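PDB 4F0L: amidohydrolase from Brucella melitensis biovar Abortus, which probably acts as a metal-dependent deaminase of the amidohydrolase superfamily, with an iron ion bound in its TIM-barrel active site. Local coordinates for residues B[331-335]-B[336-340]; B[71-74]-B[75-79]. One frame throughout, in Å; residues are numbered along the deposited sequence.

Interaction 1. Residues B[331-335]-B[336-340]; sequences NVLIG and IGDEL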
loop_
_atom_site.group_PDB
_atom_site.type_symbol
_atom_site.label_atom_id
_atom_site.label_comp_id
_atom_site.label_asym_id
_atom_site.label_seq_id
_atom_site.Cartn_x
_atom_site.Cartn_y
_atom_site.Cartn_z
ATOM N N ASN B 331 -5.053 11.538 -6.480
ATOM C CA ASN B 331 -5.585 11.636 -5.103
ATOM C C ASN B 331 -6.499 10.467 -4.745
ATOM O O ASN B 331 -7.391 10.571 -3.852
ATOM C CB ASN B 331 -6.238 13.001 -4.878
ATOM C CG ASN B 331 -5.193 14.147 -4.917
ATOM O OD1 ASN B 331 -4.174 14.047 -4.290
ATOM N ND2 ASN B 331 -5.466 15.223 -5.641
ATOM N N VAL B 332 -6.259 9.319 -5.389
ATOM C CA VAL B 332 -7.040 8.087 -5.093
ATOM C C VAL B 332 -6.760 7.571 -3.676
ATOM O O VAL B 332 -7.678 7.045 -2.972
ATOM C CB VAL B 332 -6.803 6.970 -6.142
ATOM C CG1 VAL B 332 -5.312 6.514 -6.220
ATOM C CG2 VAL B 332 -7.704 5.772 -5.867
ATOM N N LEU B 333 -5.524 7.730 -3.226
ATOM C CA LEU B 333 -5.116 7.220 -1.890
ATOM C C LEU B 333 -3.961 8.081 -1.381
ATOM O O LEU B 333 -2.962 8.241 -2.089
ATOM C CB LEU B 333 -4.683 5.720 -1.942
ATOM C CG LEU B 333 -4.294 5.039 -0.574
ATOM C CD1 LEU B 333 -5.338 5.279 0.457
ATOM C CD2 LEU B 333 -4.162 3.534 -0.649
ATOM N N ILE B 334 -4.121 8.639 -0.189
ATOM C CA ILE B 334 -3.234 9.684 0.339
ATOM C C ILE B 334 -2.314 9.098 1.439
ATOM O O ILE B 334 -2.803 8.657 2.439
ATOM C CB ILE B 334 -4.034 10.867 0.965
ATOM C CG1 ILE B 334 -5.103 11.423 0.011
ATOM C CG2 ILE B 334 -3.061 11.972 1.416
ATOM C CD1 ILE B 334 -4.596 11.803 -1.386
ATOM N N GLY B 335 -0.998 9.071 1.212
ATOM C CA GLY B 335 -0.066 8.586 2.219
ATOM C C GLY B 335 1.394 8.669 1.823
ATOM O O GLY B 335 1.757 8.360 0.691
ATOM N N ILE B 336 2.243 9.103 2.747
ATOM C CA ILE B 336 3.691 9.169 2.458
ATOM C C ILE B 336 4.211 7.749 2.387
ATOM O O ILE B 336 4.955 7.420 1.485
ATOM C CB ILE B 336 4.455 9.974 3.539
ATOM C CG1 ILE B 336 4.073 11.467 3.486
ATOM C CG2 ILE B 336 5.947 9.722 3.423
ATOM C CD1 ILE B 336 4.672 12.350 4.570
ATOM N N GLY B 337 3.841 6.922 3.347
ATOM C CA GLY B 337 4.246 5.507 3.330
ATOM C C GLY B 337 3.773 4.796 2.065
ATOM O O GLY B 337 4.518 4.060 1.409
ATOM N N ASP B 338 2.536 5.062 1.682
ATOM C CA ASP B 338 1.976 4.457 0.497
ATOM C C ASP B 338 2.771 4.774 -0.766
ATOM O O ASP B 338 3.050 3.870 -1.545
ATOM C CB ASP B 338 0.522 4.868 0.350
ATOM C CG ASP B 338 -0.299 4.441 1.545
ATOM O OD1 ASP B 338 -0.707 3.274 1.628
ATOM O OD2 ASP B 338 -0.481 5.260 2.429
ATOM N N GLU B 339 3.119 6.048 -0.953
ATOM C CA GLU B 339 3.864 6.450 -2.110
ATOM C C GLU B 339 5.300 5.922 -2.142
ATOM O O GLU B 339 5.776 5.388 -3.167
ATOM C CB GLU B 339 3.883 7.966 -2.260
ATOM C CG GLU B 339 2.511 8.572 -2.452
ATOM C CD GLU B 339 1.872 8.339 -3.816
ATOM O OE1 GLU B 339 2.516 7.741 -4.678
ATOM O OE2 GLU B 339 0.693 8.750 -4.014
ATOM N N LEU B 340 6.000 6.065 -1.029
ATOM C CA LEU B 340 7.397 5.668 -0.980
ATOM C C LEU B 340 7.504 4.153 -1.079
ATOM O O LEU B 340 8.412 3.615 -1.771
ATOM C CB LEU B 340 8.070 6.186 0.293
ATOM C CG LEU B 340 8.214 7.709 0.372
ATOM C CD1 LEU B 340 8.942 8.116 1.660
ATOM C CD2 LEU B 340 8.912 8.261 -0.882
HETATM O O HOH W 1 -0.725 9.717 -1.820
HETATM O O HOH W 2 -2.875 6.070 3.377
#
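Asp338 and Glu339 both set CG anti to their own carbonyl carbon (chi1 -60° and -62°), which turns the two side chains back over the extended residues 333-335 that lead into the helix. This torsion brings Glu339 CG to 3.2 Å from the carbonyl oxygen of Gly335, and a bend at chi2 then swings the carboxylate round, with OE2 towards a bound water. The Gly335 oxygen accepts the first hydrogen bond of helix 336-351, from Glu339 N at 3.1 Å, with the donor 36° out of the carbonyl plane. Gly335 is thus the N-cap residue, and Asp338 OD2 stands 3.4 Å from Gly335 CA, where a CB would collide with it, consistent with glycine at this position. The other oxygen, OD1, faces the methyl CD2 of Leu333, whose side chain runs at about a right angle to that of Asp338, and forms a salt bridge with Arg341 of the same chain, about one turn further along the helix. Two waters complete the junction. One donates to Leu333 O and to Glu339 OE2 (2.8 Å) and accepts from Gly335 N, so three polar groups of the turn share it; the second donates to Ile334 O and, at 2.7 Å, to Asp338 OD2. Glu339 OE1, in turn, accepts the backbone N-H of Val302, which ties the helix start to helix 301-306, while Leu333 packs on Phe417 of the second subunit. The segment follows shortly after Asp329, an iron ligand just past strand 323-326. The Val302 N-H on OE1 and the water on OE2 hold the Glu339 carboxylate in a fixed orientation, its side chain about 6 Å from that of Asp329.

Interaction 2. Residues B[71-74]-B[75-79]; sequences YGMA and GLAER
Leu76 folds back over the carbonyl of Met73, and here the packing is close: Leu76 CB sits 3.3 Å from Met73 O, while CD1 reaches on to Gly72 O at 3.8 Å. The same carbonyl oxygen accepts the N-H of Leu76 at 2.9 Å, with an N-H...O angle of 156° and the donor tilted from the carbonyl plane. This bond closes a type II beta turn from Met73 to Leu76 within the long loop between barrel strand 56-66 and helix 88-100. Gly75 takes its third position with a positive phi (86°), where a CB would be jammed against Ala74 O, so the turn calls for glycine. Looser is the approach of Met73 to Ala77, methyl to methyl, with CE 4.1 Å from CB. The thioether gets there because CG is wedged between the backbone N and the carbonyl carbon (chi1 81°) and the chain bends at chi3; Trp90, Ile93 and Met94 of helix 88-100 pack against it. Glu78 and Arg79 take no part in the turn and reach to the second subunit: Glu78 forms a salt bridge with Arg348 of that subunit, and the exposed Arg79 another with its Asp409.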
loop_
_atom_site.group_PDB
_atom_site.type_symbol
_atom_site.label_atom_id
_atom_site.label_comp_id
_atom_site.label_asym_id
_atom_site.label_seq_id
_atom_site.Cartn_x
_atom_site.Cartn_y
_atom_site.Cartn_z
ATOM N N TYR B 71 -9.889 13.976 -6.171
ATOM C CA TYR B 71 -10.132 13.372 -4.852
ATOM C C TYR B 71 -11.594 12.950 -4.731
ATOM O O TYR B 71 -11.912 11.991 -4.047
ATOM C CB TYR B 71 -9.822 14.375 -3.761
ATOM C CG TYR B 71 -9.983 13.935 -2.306
ATOM C CD1 TYR B 71 -9.093 13.039 -1.707
ATOM C CD2 TYR B 71 -10.983 14.505 -1.508
ATOM C CE1 TYR B 71 -9.231 12.669 -0.372
ATOM C CE2 TYR B 71 -11.117 14.172 -0.179
ATOM C CZ TYR B 71 -10.244 13.234 0.391
ATOM O OH TYR B 71 -10.392 12.927 1.725
ATOM N N GLY B 72 -12.492 13.712 -5.350
ATOM C CA GLY B 72 -13.910 13.361 -5.331
ATOM C C GLY B 72 -14.222 12.026 -6.006
ATOM O O GLY B 72 -15.191 11.374 -5.656
ATOM N N MET B 73 -13.393 11.602 -6.948
ATOM C CA MET B 73 -13.645 10.356 -7.669
ATOM C C MET B 73 -12.853 9.181 -7.117
ATOM O O MET B 73 -12.967 8.064 -7.642
ATOM C CB MET B 73 -13.379 10.522 -9.176
ATOM C CG MET B 73 -11.911 10.419 -9.578
ATOM S SD MET B 73 -11.604 10.969 -11.280
ATOM C CE MET B 73 -11.376 9.368 -12.072
ATOM N N ALA B 74 -12.098 9.397 -6.044
ATOM C CA ALA B 74 -11.251 8.342 -5.484
ATOM C C ALA B 74 -12.102 7.120 -5.105
ATOM O O ALA B 74 -13.103 7.246 -4.397
ATOM C CB ALA B 74 -10.480 8.863 -4.280
ATOM N N GLY B 75 -11.705 5.941 -5.598
ATOM C CA GLY B 75 -12.404 4.703 -5.287
ATOM C C GLY B 75 -13.581 4.407 -6.200
ATOM O O GLY B 75 -14.134 3.327 -6.132
ATOM N N LEU B 76 -13.932 5.348 -7.072
ATOM C CA LEU B 76 -15.027 5.218 -7.982
ATOM C C LEU B 76 -14.609 4.779 -9.399
ATOM O O LEU B 76 -15.472 4.466 -10.172
ATOM C CB LEU B 76 -15.849 6.530 -8.027
ATOM C CG LEU B 76 -16.384 7.074 -6.661
ATOM C CD1 LEU B 76 -17.209 8.352 -6.828
ATOM C CD2 LEU B 76 -17.237 6.077 -5.891
ATOM N N ALA B 77 -13.311 4.726 -9.724
ATOM C CA ALA B 77 -12.867 4.340 -11.080
ATOM C C ALA B 77 -12.333 2.895 -11.168
ATOM O O ALA B 77 -11.499 2.597 -12.034
ATOM C CB ALA B 77 -11.811 5.322 -11.594
ATOM N N GLU B 78 -12.800 2.007 -10.287
ATOM C CA GLU B 78 -12.256 0.656 -10.208
ATOM C C GLU B 78 -13.238 -0.416 -10.720
ATOM O O GLU B 78 -13.149 -1.575 -10.316
ATOM C CB GLU B 78 -11.801 0.319 -8.787
ATOM C CG GLU B 78 -10.975 1.423 -8.103
ATOM C CD GLU B 78 -9.730 1.866 -8.861
ATOM O OE1 GLU B 78 -9.104 1.032 -9.562
ATOM O OE2 GLU B 78 -9.368 3.065 -8.760
ATOM N N ARG B 79 -14.148 -0.014 -11.605
ATOM C CA ARG B 79 -15.062 -0.931 -12.274
ATOM C C ARG B 79 -14.678 -1.037 -13.733
ATOM O O ARG B 79 -14.483 -0.022 -14.395
ATOM C CB ARG B 79 -16.498 -0.436 -12.201
ATOM C CG ARG B 79 -17.120 -0.467 -10.820
ATOM C CD ARG B 79 -18.617 -0.211 -10.897
ATOM N NE ARG B 79 -19.379 -1.365 -11.369
ATOM C CZ ARG B 79 -19.806 -2.388 -10.611
ATOM N NH1 ARG B 79 -19.551 -2.443 -9.302
ATOM N NH2 ARG B 79 -20.498 -3.370 -11.170
#

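From the N terminus, the chain passes the iron ligands His65, on strand 56-66, and His67, just after it, and makes the beta turn of interaction 2 on the way to helix 88-100. More than 250 residues later it leaves strand 323-326, passes the iron ligand Asp329 and caps helix 336-351 in interaction 1. The two contacts follow in series, neither enclosing nor crossing the other, yet the loops meet in space: the CB of Ala74 lies 3.6 Å from both Asn331 O and Val332 O, and Tyr71 packs on Asn331. The loops after barrel strands 56-66 and 323-326, next to the iron site, thus pack together, and both also touch the second subunit.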